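Local atomic coordinates of toxin secretion ATP-binding protein (Vibrio parahaemolyticus RIMD 2210633, PDB entry 3B79), a protein that probably serves as an ABC-type exporter that couples ATP hydrolysis to transport across the cell membrane, this piece being its N-terminal peptidase C39-like domain. Residues L9-Y14 against P71-L76. Sequence-based numbering, arbitrary orientation. Where two conformers were deposited one is given.
Sequences LNSLIY and PAILVL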
loop_
_atom_site.group_PDB
_atom_site.type_symbol
_atom_site.label_atom_id
_atom_site.label_comp_id
_atom_site.label_asym_id
_atom_site.label_seq_id
_atom_site.Cartn_x
_atom_site.Cartn_y
_atom_site.Cartn_z
ATOM N N LEU A 9 -4.604 -5.155 2.842
ATOM C CA LEU A 9 -5.794 -5.252 2.007
ATOM C C LEU A 9 -6.361 -3.849 1.755
ATOM O O LEU A 9 -6.746 -3.525 0.618
ATOM C CB LEU A 9 -6.849 -6.169 2.670
ATOM C CG LEU A 9 -8.128 -6.396 1.828
ATOM C CD1 LEU A 9 -7.832 -6.936 0.436
ATOM C CD2 LEU A 9 -9.059 -7.379 2.592
ATOM N N ASN A 10 -6.401 -2.998 2.790
ATOM C CA ASN A 10 -6.878 -1.635 2.576
ATOM C C ASN A 10 -6.019 -0.936 1.518
ATOM O O ASN A 10 -6.527 -0.245 0.613
ATOM C CB ASN A 10 -6.840 -0.848 3.901
ATOM C CG ASN A 10 -7.538 0.502 3.798
ATOM O OD1 ASN A 10 -6.888 1.586 3.610
ATOM N ND2 ASN A 10 -8.841 0.459 3.827
ATOM N N SER A 11 -4.701 -1.086 1.648
ATOM C CA SER A 11 -3.802 -0.420 0.704
ATOM C C SER A 11 -4.017 -0.951 -0.727
ATOM O O SER A 11 -4.040 -0.187 -1.694
ATOM C CB SER A 11 -2.334 -0.637 1.128
ATOM O OG SER A 11 -2.102 -0.077 2.410
ATOM N N LEU A 12 -4.182 -2.277 -0.862
ATOM C CA LEU A 12 -4.369 -2.862 -2.188
ATOM C C LEU A 12 -5.697 -2.428 -2.801
ATOM O O LEU A 12 -5.762 -2.162 -4.007
ATOM C CB LEU A 12 -4.343 -4.395 -2.060
ATOM C CG LEU A 12 -4.563 -5.147 -3.364
ATOM C CD1 LEU A 12 -3.479 -4.824 -4.400
ATOM C CD2 LEU A 12 -4.646 -6.671 -3.095
ATOM N N ILE A 13 -6.746 -2.359 -1.988
ATOM C CA ILE A 13 -8.066 -1.918 -2.489
ATOM C C ILE A 13 -7.958 -0.505 -2.975
ATOM O O ILE A 13 -8.494 -0.186 -4.059
ATOM C CB ILE A 13 -9.128 -2.055 -1.389
ATOM C CG1 ILE A 13 -9.510 -3.543 -1.247
ATOM C CG2 ILE A 13 -10.397 -1.171 -1.688
ATOM C CD1 ILE A 13 -10.348 -4.112 -2.325
ATOM N N TYR A 14 -7.274 0.356 -2.230
ATOM C CA TYR A 14 -7.108 1.752 -2.682
ATOM C C TYR A 14 -6.430 1.755 -4.059
ATOM O O TYR A 14 -6.905 2.430 -4.988
ATOM C CB TYR A 14 -6.278 2.601 -1.686
ATOM C CG TYR A 14 -6.056 3.978 -2.250
ATOM C CD1 TYR A 14 -6.980 4.990 -2.022
ATOM C CD2 TYR A 14 -4.977 4.231 -3.098
ATOM C CE1 TYR A 14 -6.797 6.230 -2.611
ATOM C CE2 TYR A 14 -4.818 5.465 -3.709
ATOM C CZ TYR A 14 -5.747 6.471 -3.468
ATOM O OH TYR A 14 -5.541 7.711 -4.108
ATOM N N PRO A 71 0.752 5.538 -7.061
ATOM C CA PRO A 71 0.813 5.114 -5.639
ATOM C C PRO A 71 1.551 3.775 -5.438
ATOM O O PRO A 71 1.426 2.835 -6.248
ATOM C CB PRO A 71 -0.675 4.937 -5.269
ATOM C CG PRO A 71 -1.347 4.602 -6.580
ATOM C CD PRO A 71 -0.616 5.492 -7.634
ATOM N N ALA A 72 2.306 3.716 -4.347
ATOM C CA ALA A 72 3.034 2.490 -3.942
ATOM C C ALA A 72 2.513 2.036 -2.597
ATOM O O ALA A 72 1.849 2.810 -1.879
ATOM C CB ALA A 72 4.508 2.766 -3.854
ATOM N N ILE A 73 2.739 0.774 -2.250
ATOM C CA ILE A 73 2.322 0.315 -0.937
ATOM C C ILE A 73 3.551 0.168 -0.042
ATOM O O ILE A 73 4.460 -0.602 -0.388
ATOM C CB ILE A 73 1.544 -1.009 -1.033
ATOM C CG1 ILE A 73 0.283 -0.835 -1.892
ATOM C CG2 ILE A 73 1.261 -1.545 0.377
ATOM C CD1 ILE A 73 -0.528 -2.115 -2.133
ATOM N N LEU A 74 3.600 0.920 1.054
ATOM C CA LEU A 74 4.761 0.857 1.937
ATOM C C LEU A 74 4.518 -0.163 3.028
ATOM O O LEU A 74 3.432 -0.208 3.630
ATOM C CB LEU A 74 4.989 2.199 2.597
ATOM C CG LEU A 74 5.168 3.417 1.680
ATOM C CD1 LEU A 74 5.434 4.653 2.483
ATOM C CD2 LEU A 74 6.230 3.174 0.620
ATOM N N VAL A 75 5.550 -0.958 3.329
ATOM C CA VAL A 75 5.495 -1.818 4.508
ATOM C C VAL A 75 6.036 -1.039 5.687
ATOM O O VAL A 75 7.145 -0.484 5.661
ATOM C CB VAL A 75 6.359 -3.071 4.268
ATOM C CG1 VAL A 75 6.364 -3.940 5.521
ATOM C CG2 VAL A 75 5.851 -3.864 3.049
ATOM N N LEU A 76 5.221 -0.964 6.742
ATOM C CA LEU A 76 5.537 -0.145 7.933
ATOM C C LEU A 76 5.812 -1.106 9.112
ATOM O O LEU A 76 5.453 -2.277 9.080
ATOM C CB LEU A 76 4.355 0.770 8.281
ATOM C CG LEU A 76 3.945 1.726 7.145
ATOM C CD1 LEU A 76 2.726 2.520 7.611
ATOM C CD2 LEU A 76 5.061 2.665 6.721
#
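Ile73 reaches out from its strand and lays both branches of its side chain against the helix, which lets one residue cover two neighbours, Ser11 and Leu12. Its CG2 methyl lies 3.8 Å from Ser11 CB, while the longer branch, with CG1 anti to the carbonyl carbon (chi1 -60°) and extended beyond it, carries CD1 to the helix backbone, 3.9 Å from Leu12 N. CD1 also lies 4.4 Å from Leu12 CB, whose bond from CA points away from the strand. Serine suits the position facing the strand because it is small: the CA atoms of Ser11 and Ile73 come within 6.4 Å. Its buried OG hydrogen-bonds Pro7 O one turn earlier and also Ser81 OG. One turn on, where the backbones are farther apart, the long side chain of Tyr14 spans the interval, CG anti to the backbone N (chi1 176°) sending the ring out toward Pro71, just before strand 72-76. Pro71, following a cis peptide bond, sets its compact apolar ring at the aromatic edge, Pro71 CB being 4.5 Å from Tyr14 CE2. No hydrogen bond crosses between the segments; van der Waals packing lays helix 7-18 on the central antiparallel sheet, consistent with the papain-like fold of C39 peptidases. Strand 80-88 continues this surface through Val83, which touches Ser11, Tyr14 and Pro71, strand 120-126 adds Val124 beside Ile73, and helix 25-29 packs on Leu12 through Leu28.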